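Local coordinates for protein TCR alpha chain (Gallus gallus, PDB 6LIR) that forms the alpha subunit of the chicken alpha-beta T-cell receptor, which probably recognises antigen presented by MHC molecules on other cells, at residues 32-37 against 81-86. Residues are numbered along the deposited sequence; the frame is centred on the assembly and turned at random.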
loop_
_atom_site.group_PDB
_atom_site.type_symbol
_atom_site.label_atom_id
_atom_site.label_comp_id
_atom_site.label_asym_id
_atom_site.label_seq_id
_atom_site.Cartn_x
_atom_site.Cartn_y
_atom_site.Cartn_z
ATOM N N TRP A 32 18.967 -0.771 -5.114
ATOM C CA TRP A 32 17.876 -0.049 -4.494
ATOM C C TRP A 32 16.580 -0.495 -5.143
ATOM O O TRP A 32 16.523 -0.712 -6.359
ATOM C CB TRP A 32 18.042 1.466 -4.641
ATOM C CG TRP A 32 18.977 2.074 -3.645
ATOM C CD1 TRP A 32 20.340 2.101 -3.711
ATOM C CD2 TRP A 32 18.620 2.750 -2.435
ATOM N NE1 TRP A 32 20.855 2.756 -2.617
ATOM C CE2 TRP A 32 19.820 3.166 -1.819
ATOM C CE3 TRP A 32 17.402 3.053 -1.816
ATOM C CZ2 TRP A 32 19.838 3.867 -0.614
ATOM C CZ3 TRP A 32 17.421 3.748 -0.616
ATOM C CH2 TRP A 32 18.633 4.147 -0.028
ATOM N N TYR A 33 15.550 -0.632 -4.317
ATOM C CA TYR A 33 14.227 -1.043 -4.747
ATOM C C TYR A 33 13.216 -0.072 -4.162
ATOM O O TYR A 33 13.497 0.641 -3.194
ATOM C CB TYR A 33 13.893 -2.474 -4.287
ATOM C CG TYR A 33 14.746 -3.566 -4.897
ATOM C CD1 TYR A 33 16.048 -3.789 -4.463
ATOM C CD2 TYR A 33 14.236 -4.392 -5.890
ATOM C CE1 TYR A 33 16.826 -4.793 -5.017
ATOM C CE2 TYR A 33 15.003 -5.398 -6.451
ATOM C CZ TYR A 33 16.296 -5.595 -6.010
ATOM O OH TYR A 33 17.056 -6.596 -6.572
ATOM N N ARG A 34 12.028 -0.048 -4.755
ATOM C CA ARG A 34 10.936 0.722 -4.189
ATOM C C ARG A 34 9.664 -0.103 -4.266
ATOM O O ARG A 34 9.423 -0.818 -5.246
ATOM C CB ARG A 34 10.776 2.087 -4.879
ATOM C CG ARG A 34 10.053 2.095 -6.206
ATOM C CD ARG A 34 9.794 3.533 -6.624
ATOM N NE ARG A 34 9.351 3.638 -8.008
ATOM C CZ ARG A 34 9.110 4.791 -8.625
ATOM N NH1 ARG A 34 9.274 5.941 -7.978
ATOM N NH2 ARG A 34 8.712 4.794 -9.889
ATOM N N GLN A 35 8.878 -0.035 -3.207
ATOM C CA GLN A 35 7.646 -0.800 -3.088
ATOM C C GLN A 35 6.488 0.189 -3.064
ATOM O O GLN A 35 6.264 0.877 -2.062
ATOM C CB GLN A 35 7.636 -1.688 -1.851
ATOM C CG GLN A 35 6.312 -2.412 -1.686
ATOM C CD GLN A 35 6.064 -2.905 -0.278
ATOM O OE1 GLN A 35 4.920 -3.124 0.114
ATOM N NE2 GLN A 35 7.135 -3.100 0.486
ATOM N N LEU A 36 5.799 0.287 -4.178
ATOM C CA LEU A 36 4.609 1.102 -4.323
ATOM C C LEU A 36 3.414 0.412 -3.665
ATOM O O LEU A 36 3.385 -0.817 -3.554
ATOM C CB LEU A 36 4.322 1.339 -5.802
ATOM C CG LEU A 36 5.339 2.176 -6.581
ATOM C CD1 LEU A 36 5.201 1.906 -8.069
ATOM C CD2 LEU A 36 5.165 3.666 -6.293
ATOM N N PRO A 37 2.440 1.184 -3.183
ATOM C CA PRO A 37 1.250 0.585 -2.565
ATOM C C PRO A 37 0.572 -0.408 -3.500
ATOM O O PRO A 37 0.389 -0.147 -4.692
ATOM C CB PRO A 37 0.355 1.798 -2.277
ATOM C CG PRO A 37 1.307 2.929 -2.122
ATOM C CD PRO A 37 2.425 2.657 -3.092
ATOM N N ASP A 81 5.886 8.938 -6.893
ATOM C CA ASP A 81 7.136 8.440 -6.333
ATOM C C ASP A 81 7.041 8.156 -4.841
ATOM O O ASP A 81 8.035 7.733 -4.239
ATOM C CB ASP A 81 8.263 9.443 -6.596
ATOM C CG ASP A 81 8.541 9.623 -8.071
ATOM O OD1 ASP A 81 8.649 8.599 -8.781
ATOM O OD2 ASP A 81 8.637 10.781 -8.527
ATOM N N ALA A 82 5.875 8.365 -4.238
ATOM C CA ALA A 82 5.663 8.005 -2.843
ATOM C C ALA A 82 5.664 6.488 -2.709
ATOM O O ALA A 82 4.790 5.807 -3.255
ATOM C CB ALA A 82 4.347 8.594 -2.335
ATOM N N ALA A 83 6.648 5.959 -1.994
ATOM C CA ALA A 83 6.790 4.519 -1.838
ATOM C C ALA A 83 7.749 4.259 -0.688
ATOM O O ALA A 83 8.298 5.185 -0.085
ATOM C CB ALA A 83 7.297 3.861 -3.128
ATOM N N VAL A 84 7.963 2.981 -0.408
ATOM C CA VAL A 84 8.955 2.551 0.562
ATOM C C VAL A 84 10.186 2.154 -0.231
ATOM O O VAL A 84 10.124 1.262 -1.086
ATOM C CB VAL A 84 8.442 1.388 1.426
ATOM C CG1 VAL A 84 9.543 0.900 2.362
ATOM C CG2 VAL A 84 7.215 1.821 2.217
ATOM N N TYR A 85 11.291 2.844 0.020
ATOM C CA TYR A 85 12.525 2.652 -0.727
ATOM C C TYR A 85 13.487 1.795 0.084
ATOM O O TYR A 85 13.792 2.116 1.237
ATOM C CB TYR A 85 13.155 4.000 -1.074
ATOM C CG TYR A 85 12.402 4.739 -2.158
ATOM C CD1 TYR A 85 11.237 5.442 -1.870
ATOM C CD2 TYR A 85 12.853 4.726 -3.469
ATOM C CE1 TYR A 85 10.544 6.114 -2.863
ATOM C CE2 TYR A 85 12.172 5.392 -4.466
ATOM C CZ TYR A 85 11.019 6.085 -4.158
ATOM O OH TYR A 85 10.350 6.744 -5.158
ATOM N N TYR A 86 13.948 0.703 -0.520
ATOM C CA TYR A 86 14.821 -0.264 0.127
ATOM C C TYR A 86 16.198 -0.245 -0.519
ATOM O O TYR A 86 16.319 -0.272 -1.747
ATOM C CB TYR A 86 14.260 -1.687 0.014
ATOM C CG TYR A 86 13.069 -1.996 0.891
ATOM C CD1 TYR A 86 13.233 -2.337 2.229
ATOM C CD2 TYR A 86 11.779 -1.981 0.370
ATOM C CE1 TYR A 86 12.150 -2.635 3.029
ATOM C CE2 TYR A 86 10.688 -2.277 1.163
ATOM C CZ TYR A 86 10.878 -2.602 2.492
ATOM O OH TYR A 86 9.793 -2.896 3.284
#
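R34 CB sits over one face of the Y85 ring, 3.9 Å from the ring centroid, in a CH-pi contact. At the edge of that ring, in its plane, lies D81 O, which takes a 2.7 Å hydrogen bond from Y85 OH. The R34 guanidinium is met at its own edge. Its NH1 donates to Y85 OH at 3.1 Å and to D81 OD1 at 2.8 Å, the second bond being part of a salt bridge. D81 OD1 is approached on its anti side, with carboxylate and guanidinium planes 28° apart. R34 CG lies between the backbone N and the carbonyl carbon (chi1 80°), and the extended chain runs alongside the tyrosine. Strands 29-35 and 84-90 pair antiparallel. Y33, Q35, V84 and Y86 lie on the other sheet face, where Y33 OH bonds to L99 N of the TCR beta chain. The Y85-D81 bond is the tyrosine corner, and R34-D81 the Arg-Asp salt bridge, of immunoglobulin V domains. A phenylalanine in place of Y85 would probably leave D81 O without this donor and R34 NH1 with D81 OD1 alone across the contact. Y85 OH both donates and accepts, and the ion pair probably favours charged R34 and D81.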